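Local coordinates for protein putative NADPH:quinone oxidoreductase (Ralstonia eutropha, PDB 3IUP) that probably reduces quinones with NADPH, which it binds, as a member of the medium-chain dehydrogenase/reductase family, at residues A[201-205]-A[206-210]; A[221-225]-A[226-230]. All blocks are in the same frame, centred on the assembly; numbering follows the deposited sequence.

Contact 1: A[201-205]-A[206-210]. With NDP (NADPH dihydro-nicotinamide-adenine-dinucleotide phosphate), chain C.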
ATOM      1  N   ASN A 201       5.862  11.828 -16.534  1.00 15.27           N
ATOM      2  CA  ASN A 201       5.299  12.960 -15.797  1.00 15.52           C
ATOM      3  C   ASN A 201       3.803  12.998 -16.004  1.00 16.37           C
ATOM      4  O   ASN A 201       3.348  12.868 -17.134  1.00 17.83           O
ATOM      5  CB  ASN A 201       5.877  14.283 -16.331  1.00 15.95           C
ATOM      6  CG  ASN A 201       7.355  14.403 -16.126  1.00 16.72           C
ATOM      7  OD1 ASN A 201       7.779  14.753 -15.037  1.00 18.13           O
ATOM      8  ND2 ASN A 201       8.173  14.119 -17.164  1.00 14.80           N
ATOM      9  N   ILE A 202       3.062  13.132 -14.922  1.00 15.51           N
ATOM     10  CA  ILE A 202       1.607  13.278 -14.967  1.00 16.52           C
ATOM     11  C   ILE A 202       1.215  14.620 -14.416  1.00 16.63           C
ATOM     12  O   ILE A 202       1.643  15.005 -13.336  1.00 16.24           O
ATOM     13  CB  ILE A 202       0.888  12.149 -14.216  1.00 15.50           C
ATOM     14  CG1 ILE A 202       1.200  10.813 -14.877  1.00 16.60           C
ATOM     15  CG2 ILE A 202      -0.621  12.406 -14.202  1.00 16.47           C
ATOM     16  CD1 ILE A 202       0.709   9.542 -14.115  1.00 17.39           C
ATOM     17  N   VAL A 203       0.396  15.351 -15.180  1.00 15.98           N
ATOM     18  CA  VAL A 203      -0.088  16.675 -14.780  1.00 16.74           C
ATOM     19  C   VAL A 203      -1.612  16.702 -14.815  1.00 16.60           C
ATOM     20  O   VAL A 203      -2.237  15.727 -15.239  1.00 17.63           O
ATOM     21  CB  VAL A 203       0.490  17.783 -15.710  1.00 16.87           C
ATOM     22  CG1 VAL A 203       2.012  17.833 -15.627  1.00 18.25           C
ATOM     23  CG2 VAL A 203       0.019  17.562 -17.165  1.00 16.36           C
ATOM     24  N   ARG A 204      -2.223  17.808 -14.420  1.00 18.68           N
ATOM     25  CA  ARG A 204      -3.687  17.895 -14.450  1.00 20.76           C
ATOM     26  C   ARG A 204      -4.287  18.906 -15.383  1.00 22.33           C
ATOM     27  O   ARG A 204      -5.510  18.981 -15.476  1.00 22.83           O
ATOM     28  CB  ARG A 204      -4.263  18.059 -13.048  1.00 21.95           C
ATOM     29  CG  ARG A 204      -4.102  19.409 -12.432  1.00 23.17           C
ATOM     30  CD  ARG A 204      -5.083  19.485 -11.228  1.00 25.85           C
ATOM     31  NE  ARG A 204      -4.928  20.685 -10.415  1.00 27.32           N
ATOM     32  CZ  ARG A 204      -5.678  20.956  -9.335  1.00 28.57           C
ATOM     33  NH1 ARG A 204      -6.663  20.120  -8.950  1.00 28.38           N
ATOM     34  NH2 ARG A 204      -5.475  22.065  -8.629  1.00 26.18           N
ATOM     35  N   LYS A 205      -3.439  19.668 -16.069  1.00 23.06           N
ATOM     36  CA  LYS A 205      -3.879  20.751 -16.976  1.00 23.86           C
ATOM     37  C   LYS A 205      -2.914  20.649 -18.161  1.00 23.61           C
ATOM     38  O   LYS A 205      -1.711  20.440 -17.984  1.00 19.18           O
ATOM     39  CB  LYS A 205      -3.781  22.158 -16.335  1.00 25.36           C
ATOM     40  CG  LYS A 205      -4.791  22.489 -15.246  1.00 29.64           C
ATOM     41  CD  LYS A 205      -4.635  23.927 -14.679  1.00 32.58           C
ATOM     42  CE  LYS A 205      -5.690  24.283 -13.574  1.00 34.52           C
ATOM     43  NZ  LYS A 205      -5.524  23.670 -12.179  1.00 32.13           N
ATOM     44  N   GLN A 206      -3.421  20.840 -19.367  1.00 22.86           N
ATOM     45  CA  GLN A 206      -2.525  20.848 -20.514  1.00 21.94           C
ATOM     46  C   GLN A 206      -1.420  21.899 -20.463  1.00 20.61           C
ATOM     47  O   GLN A 206      -0.304  21.633 -20.876  1.00 19.21           O
ATOM     48  CB  GLN A 206      -3.325  21.002 -21.792  1.00 23.40           C
ATOM     49  CG  GLN A 206      -2.491  20.837 -23.042  1.00 22.71           C
ATOM     50  CD  GLN A 206      -1.883  19.456 -23.224  1.00 22.85           C
ATOM     51  OE1 GLN A 206      -2.392  18.458 -22.730  1.00 24.60           O
ATOM     52  NE2 GLN A 206      -0.757  19.410 -23.926  1.00 22.21           N
ATOM     53  N   GLU A 207      -1.700  23.094 -19.953  1.00 20.46           N
ATOM     54  CA  GLU A 207      -0.653  24.118 -19.876  1.00 21.06           C
ATOM     55  C   GLU A 207       0.544  23.631 -19.035  1.00 20.55           C
ATOM     56  O   GLU A 207       1.685  24.068 -19.221  1.00 19.20           O
ATOM     57  CB  GLU A 207      -1.208  25.444 -19.340  1.00 22.49           C
ATOM     58  CG  GLU A 207      -1.636  25.399 -17.941  1.00 26.66           C
ATOM     59  CD  GLU A 207      -2.315  26.685 -17.463  1.00 34.27           C
ATOM     60  OE1 GLU A 207      -2.468  27.661 -18.250  1.00 37.48           O
ATOM     61  OE2 GLU A 207      -2.701  26.697 -16.286  1.00 35.17           O
ATOM     62  N   GLN A 208       0.283  22.735 -18.084  1.00 19.24           N
ATOM     63  CA  GLN A 208       1.371  22.149 -17.317  1.00 18.00           C
ATOM     64  C   GLN A 208       2.192  21.175 -18.145  1.00 17.14           C
ATOM     65  O   GLN A 208       3.399  21.061 -17.965  1.00 17.27           O
ATOM     66  CB  GLN A 208       0.803  21.427 -16.069  1.00 16.32           C
ATOM     67  CG  GLN A 208       0.152  22.367 -15.121  1.00 18.69           C
ATOM     68  CD  GLN A 208      -0.747  21.706 -14.092  1.00 18.38           C
ATOM     69  OE1 GLN A 208      -0.746  20.466 -13.909  1.00 21.34           O
ATOM     70  NE2 GLN A 208      -1.564  22.539 -13.435  1.00 21.52           N
ATOM     71  N   ALA A 209       1.539  20.441 -19.033  1.00 17.81           N
ATOM     72  CA  ALA A 209       2.247  19.602 -19.976  1.00 16.79           C
ATOM     73  C   ALA A 209       3.103  20.438 -20.925  1.00 17.94           C
ATOM     74  O   ALA A 209       4.242  20.105 -21.181  1.00 16.83           O
ATOM     75  CB  ALA A 209       1.260  18.702 -20.753  1.00 18.14           C
ATOM     76  N   ASP A 210       2.561  21.562 -21.412  1.00 17.80           N
ATOM     77  CA  ASP A 210       3.334  22.478 -22.239  1.00 18.69           C
ATOM     78  C   ASP A 210       4.622  22.926 -21.509  1.00 17.57           C
ATOM     79  O   ASP A 210       5.691  22.946 -22.110  1.00 17.46           O
ATOM     80  CB  ASP A 210       2.503  23.724 -22.572  1.00 19.06           C
ATOM     81  CG  ASP A 210       1.193  23.391 -23.316  1.00 22.85           C
ATOM     82  OD1 ASP A 210       1.106  22.289 -23.906  1.00 22.46           O
ATOM     83  OD2 ASP A 210       0.256  24.248 -23.304  1.00 23.43           O
TER
HETATM   84  PA  NDP C 401       4.301  23.452  -5.781  0.80 19.46           P
HETATM   85  O1A NDP C 401       5.449  23.980  -6.487  0.80 17.83           O
HETATM   86  O2A NDP C 401       3.481  24.362  -4.951  0.80 20.74           O
HETATM   87  O5B NDP C 401       3.354  22.793  -6.969  0.80 17.61           O
HETATM   88  C5B NDP C 401       2.175  22.105  -6.536  0.80 18.49           C
HETATM   89  C4B NDP C 401       1.567  21.416  -7.719  0.80 16.98           C
HETATM   90  O4B NDP C 401       0.451  20.736  -7.222  0.80 20.34           O
HETATM   91  C3B NDP C 401       1.099  22.389  -8.812  0.80 18.15           C
HETATM   92  O3B NDP C 401       1.489  22.035 -10.123  0.80 18.71           O
HETATM   93  C2B NDP C 401      -0.441  22.298  -8.731  0.80 18.25           C
HETATM   94  O2B NDP C 401      -1.103  22.416  -9.990  0.80 17.45           O
HETATM   95  C1B NDP C 401      -0.617  20.897  -8.163  0.80 18.81           C
HETATM   96  N9A NDP C 401      -1.875  20.719  -7.426  0.80 18.89           N
HETATM   97  C8A NDP C 401      -2.327  21.544  -6.416  0.80 20.10           C
HETATM   98  N7A NDP C 401      -3.465  21.029  -5.917  0.80 16.64           N
HETATM   99  C5A NDP C 401      -3.754  19.857  -6.590  0.80 21.48           C
HETATM  100  C6A NDP C 401      -4.791  18.906  -6.517  0.80 21.56           C
HETATM  101  N6A NDP C 401      -5.861  19.035  -5.713  0.80 20.30           N
HETATM  102  N1A NDP C 401      -4.761  17.815  -7.362  0.80 19.83           N
HETATM  103  C2A NDP C 401      -3.774  17.656  -8.284  0.80 19.86           C
HETATM  104  N3A NDP C 401      -2.762  18.586  -8.352  0.80 22.52           N
HETATM  105  C4A NDP C 401      -2.749  19.661  -7.529  0.80 21.16           C
HETATM  106  O3  NDP C 401       4.617  22.207  -4.798  0.80 20.99           O
HETATM  107  PN  NDP C 401       6.028  21.681  -4.385  0.80 20.11           P
HETATM  108  O1N NDP C 401       6.892  21.374  -5.498  0.80 16.98           O
HETATM  109  O2N NDP C 401       6.638  22.516  -3.296  0.80 16.24           O
HETATM  110  O5D NDP C 401       5.591  20.272  -3.693  0.80 19.48           O
HETATM  111  C5D NDP C 401       5.149  19.191  -4.528  0.80 20.79           C
HETATM  112  C4D NDP C 401       4.545  18.090  -3.663  0.80 21.31           C
HETATM  113  O4D NDP C 401       5.648  17.389  -3.053  0.80 21.51           O
HETATM  114  C3D NDP C 401       3.601  18.553  -2.534  0.80 21.77           C
HETATM  115  O3D NDP C 401       2.513  17.664  -2.374  0.80 19.22           O
HETATM  116  C2D NDP C 401       4.507  18.455  -1.318  0.80 22.47           C
HETATM  117  O2D NDP C 401       3.847  18.330  -0.067  0.80 25.64           O
HETATM  118  C1D NDP C 401       5.281  17.187  -1.689  0.80 21.89           C
HETATM  119  N1N NDP C 401       6.493  16.970  -0.866  0.80 19.96           N
HETATM  120  C2N NDP C 401       6.462  15.905  -0.028  0.80 20.71           C
HETATM  121  C3N NDP C 401       7.518  15.615   0.795  0.80 19.78           C
HETATM  122  C7N NDP C 401       7.522  14.343   1.622  0.80 20.14           C
HETATM  123  O7N NDP C 401       8.576  14.197   2.519  0.80 19.94           O
HETATM  124  N7N NDP C 401       6.578  13.395   1.560  0.80 17.59           N
HETATM  125  C4N NDP C 401       8.816  16.293   0.582  0.80 17.42           C
HETATM  126  C5N NDP C 401       8.753  17.449  -0.385  0.80 21.10           C
HETATM  127  C6N NDP C 401       7.586  17.736  -1.082  0.80 21.29           C
HETATM  128  P2B NDP C 401      -2.382  23.431 -10.187  0.80 20.66           P
HETATM  129  O1X NDP C 401      -1.820  24.734 -10.772  0.80 20.30           O
HETATM  130  O2X NDP C 401      -3.127  23.700  -8.883  0.80 20.42           O
HETATM  131  O3X NDP C 401      -3.280  22.688 -11.188  0.80 19.10           O
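The guanidinium of Arg204 lays one face over the adenine of NADPH, C5A standing 3.4 Å above its plane near the rim, and at its edge, in plane, sits P2B of the 2'-phosphate. The amide plane of Gln208 stands 36° from the guanidinium, and its OE1 accepts the backbone N-H of Arg204 at 3.1 Å. These groups line the NADP-specific end of a Rossmann fold, just past strand 199-203, where the following loop and the first turn of helix 206-214 read the extra phosphate. Arg204 NE gives O3X a nearly straight bond (2.7 Å, 168°). A second runs from NH2 to O2X at 2.9 Å. The Arg204 chain is extended from CG to NE, which carries the guanidinium across to the adenine. The amide of Gln208 is held at both ends, since NE2 reaches O3X at 2.8 Å; this fixes which way round it lies. Val203 packs alongside Gln208, the two side chains running past each other in opposite directions, with CB 3.5 Å from Gln208 OE1 and CG2 against Ala209 CB. Lys205, at the N-cap, takes weak backbone bonds from Gln208 N and Ala209 N on its O. Its chain bends only at the last torsion (chi4 74°), bringing NZ within 2.6 Å of O3X, the oxygen that Arg204 NE and Gln208 NE2 also grip.

Contact 2: A[221-225]-A[226-230]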
ATOM      1  N   CYS A 221       1.859  13.040 -19.472  1.00 18.58           N
ATOM      2  CA  CYS A 221       0.462  12.677 -19.615  1.00 19.39           C
ATOM      3  C   CYS A 221      -0.408  13.578 -18.781  1.00 19.22           C
ATOM      4  O   CYS A 221      -0.113  13.871 -17.628  1.00 20.33           O
ATOM      5  CB  CYS A 221       0.232  11.244 -19.149  1.00 19.51           C
ATOM      6  SG  CYS A 221       1.251  10.083 -20.075  1.00 24.45           S
ATOM      7  N   ASN A 222      -1.508  13.997 -19.363  1.00 19.23           N
ATOM      8  CA  ASN A 222      -2.451  14.902 -18.739  1.00 20.01           C
ATOM      9  C   ASN A 222      -3.653  14.099 -18.286  1.00 20.52           C
ATOM     10  O   ASN A 222      -4.360  13.534 -19.077  1.00 20.45           O
ATOM     11  CB  ASN A 222      -2.850  15.994 -19.738  1.00 19.63           C
ATOM     12  CG  ASN A 222      -3.914  16.931 -19.225  1.00 23.09           C
ATOM     13  OD1 ASN A 222      -4.207  16.981 -18.047  1.00 21.07           O
ATOM     14  ND2 ASN A 222      -4.432  17.755 -20.115  1.00 23.71           N
ATOM     15  N   ALA A 223      -3.905  14.111 -16.967  1.00 21.55           N
ATOM     16  CA  ALA A 223      -5.048  13.413 -16.401  1.00 22.41           C
ATOM     17  C   ALA A 223      -6.394  13.888 -16.953  1.00 24.22           C
ATOM     18  O   ALA A 223      -7.342  13.118 -16.957  1.00 24.79           O
ATOM     19  CB  ALA A 223      -4.996  13.542 -14.822  1.00 22.53           C
ATOM     20  N   ALA A 224      -6.471  15.134 -17.432  1.00 24.18           N
ATOM     21  CA  ALA A 224      -7.680  15.667 -18.062  1.00 24.76           C
ATOM     22  C   ALA A 224      -7.874  15.145 -19.486  1.00 24.42           C
ATOM     23  O   ALA A 224      -8.911  15.394 -20.086  1.00 26.12           O
ATOM     24  CB  ALA A 224      -7.654  17.210 -18.066  1.00 24.79           C
ATOM     25  N   SER A 225      -6.866  14.498 -20.069  1.00 23.62           N
ATOM     26  CA  SER A 225      -6.960  14.045 -21.472  1.00 23.87           C
ATOM     27  C   SER A 225      -8.058  13.014 -21.632  1.00 22.80           C
ATOM     28  O   SER A 225      -8.138  12.092 -20.833  1.00 21.11           O
ATOM     29  CB  SER A 225      -5.645  13.411 -21.944  1.00 24.12           C
ATOM     30  OG  SER A 225      -5.816  12.716 -23.184  1.00 23.36           O
ATOM     31  N   PRO A 226      -8.870  13.109 -22.704  1.00 22.07           N
ATOM     32  CA  PRO A 226      -9.827  11.999 -22.879  1.00 22.14           C
ATOM     33  C   PRO A 226      -9.181  10.688 -23.227  1.00 22.12           C
ATOM     34  O   PRO A 226      -9.847   9.675 -23.164  1.00 23.33           O
ATOM     35  CB  PRO A 226     -10.714  12.459 -24.057  1.00 22.69           C
ATOM     36  CG  PRO A 226      -9.841  13.481 -24.775  1.00 22.54           C
ATOM     37  CD  PRO A 226      -9.125  14.190 -23.671  1.00 22.82           C
ATOM     38  N   THR A 227      -7.916  10.674 -23.582  1.00 22.06           N
ATOM     39  CA  THR A 227      -7.213   9.403 -23.808  1.00 23.08           C
ATOM     40  C   THR A 227      -6.113   9.129 -22.759  1.00 21.50           C
ATOM     41  O   THR A 227      -5.142   8.436 -23.055  1.00 22.15           O
ATOM     42  CB  THR A 227      -6.543   9.376 -25.176  1.00 24.04           C
ATOM     43  OG1 THR A 227      -5.711  10.530 -25.304  1.00 24.13           O
ATOM     44  CG2 THR A 227      -7.618   9.378 -26.341  1.00 26.34           C
ATOM     45  N   PHE A 228      -6.258   9.703 -21.572  1.00 20.99           N
ATOM     46  CA  PHE A 228      -5.245   9.593 -20.493  1.00 20.28           C
ATOM     47  C   PHE A 228      -4.777   8.161 -20.268  1.00 19.75           C
ATOM     48  O   PHE A 228      -3.574   7.892 -20.255  1.00 17.80           O
ATOM     49  CB  PHE A 228      -5.840  10.162 -19.195  1.00 19.48           C
ATOM     50  CG  PHE A 228      -4.923  10.050 -17.995  1.00 20.84           C
ATOM     51  CD1 PHE A 228      -3.650  10.581 -18.037  1.00 21.49           C
ATOM     52  CD2 PHE A 228      -5.337   9.397 -16.836  1.00 24.29           C
ATOM     53  CE1 PHE A 228      -2.784  10.479 -16.932  1.00 21.37           C
ATOM     54  CE2 PHE A 228      -4.484   9.309 -15.742  1.00 21.14           C
ATOM     55  CZ  PHE A 228      -3.219   9.838 -15.804  1.00 20.50           C
HETATM   56  N   MSE A 229      -5.712   7.238 -20.077  1.00 19.47           N
HETATM   57  CA  MSE A 229      -5.328   5.848 -19.759  1.00 20.83           C
HETATM   58  C   MSE A 229      -4.520   5.215 -20.898  1.00 21.69           C
HETATM   59  O   MSE A 229      -3.497   4.572 -20.681  1.00 19.68           O
HETATM   60  CB  MSE A 229      -6.524   4.970 -19.345  1.00 21.29           C
HETATM   61  CG  MSE A 229      -7.340   5.484 -18.226  1.00 21.08           C
HETATM   62 SE   MSE A 229      -6.298   5.414 -16.499  0.75 20.46          SE
HETATM   63  CE  MSE A 229      -6.738   3.576 -16.095  1.00 23.96           C
ATOM     64  N   GLN A 230      -4.947   5.426 -22.141  1.00 21.86           N
ATOM     65  CA  GLN A 230      -4.137   4.982 -23.243  1.00 22.83           C
ATOM     66  C   GLN A 230      -2.759   5.641 -23.317  1.00 21.03           C
ATOM     67  O   GLN A 230      -1.759   4.971 -23.569  1.00 20.02           O
ATOM     68  CB  GLN A 230      -4.903   5.215 -24.533  1.00 24.10           C
ATOM     69  CG  GLN A 230      -4.170   4.944 -25.825  1.00 28.25           C
ATOM     70  CD  GLN A 230      -5.054   5.371 -27.004  1.00 35.42           C
ATOM     71  OE1 GLN A 230      -6.272   5.136 -26.981  1.00 40.04           O
ATOM     72  NE2 GLN A 230      -4.478   6.079 -27.970  1.00 38.87           N
TER
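Two hydrogen bonds join Ser225 to the residues that lead into helix 228-239. Phe228 N donates to Ser225 O over 3.1 Å, lying above the carbonyl plane (67° out of it), and this bond closes a type I turn. Thr227 N donates to Ser225 OG at 3.0 Å; OG is anti to its own backbone N (chi1 167°), which sets the hydroxyl beside its carbonyl carbon, within reach of Thr227 N. Ser225 OG is also hydrogen-bonded to Asp231 OD2, and Thr227 OG1 to Asp231 OD1, so one carboxylate in the first turn of the helix braces the two residues. The preceding turn, Asn222 to Ser225, is also type I, and Asn222 OD1 accepts from Ala224 N at 3.0 Å in an Asx turn. Together these consecutive turns form the strand-to-helix connection after strand 220-222, the outermost strand on this side of the parallel Rossmann sheet within the chain. The apolar contacts centre on Phe228. A CH-pi contact puts Ala223 CA over one face, 3.6 Å from the ring centroid and 14° off its normal. Cys221 comes instead to the ring edge, CB 3.8 Å from CE1. Leu253 and Gln256 of helix 253-266 also touch the phenyl group.

In the fold
From the N terminus, strand 199-203 runs into contact 1, which closes the short turn into helix 206-214; that helix returns the chain to strand 220-222, and contact 2 then closes the longer turn into helix 228-239. The two are in series, neither nested nor crossed, with centres about 10 Å apart. Their strands are parallel neighbours in one sheet, and the evidence for direct coupling is two probable backbone hydrogen bonds: Asn201 O to Cys221 N (2.8 Å) and Val203 O to Ala223 N (2.9 Å). Asn222 packs against the start of helix 206-214, its ND2 weakly hydrogen-bonded to Gln206 OE1, and Ile202 touches Phe228. Contact 1 meets the cofactor phosphate, whereas Ala223's side chain in contact 2 stays about 8 Å from NADPH.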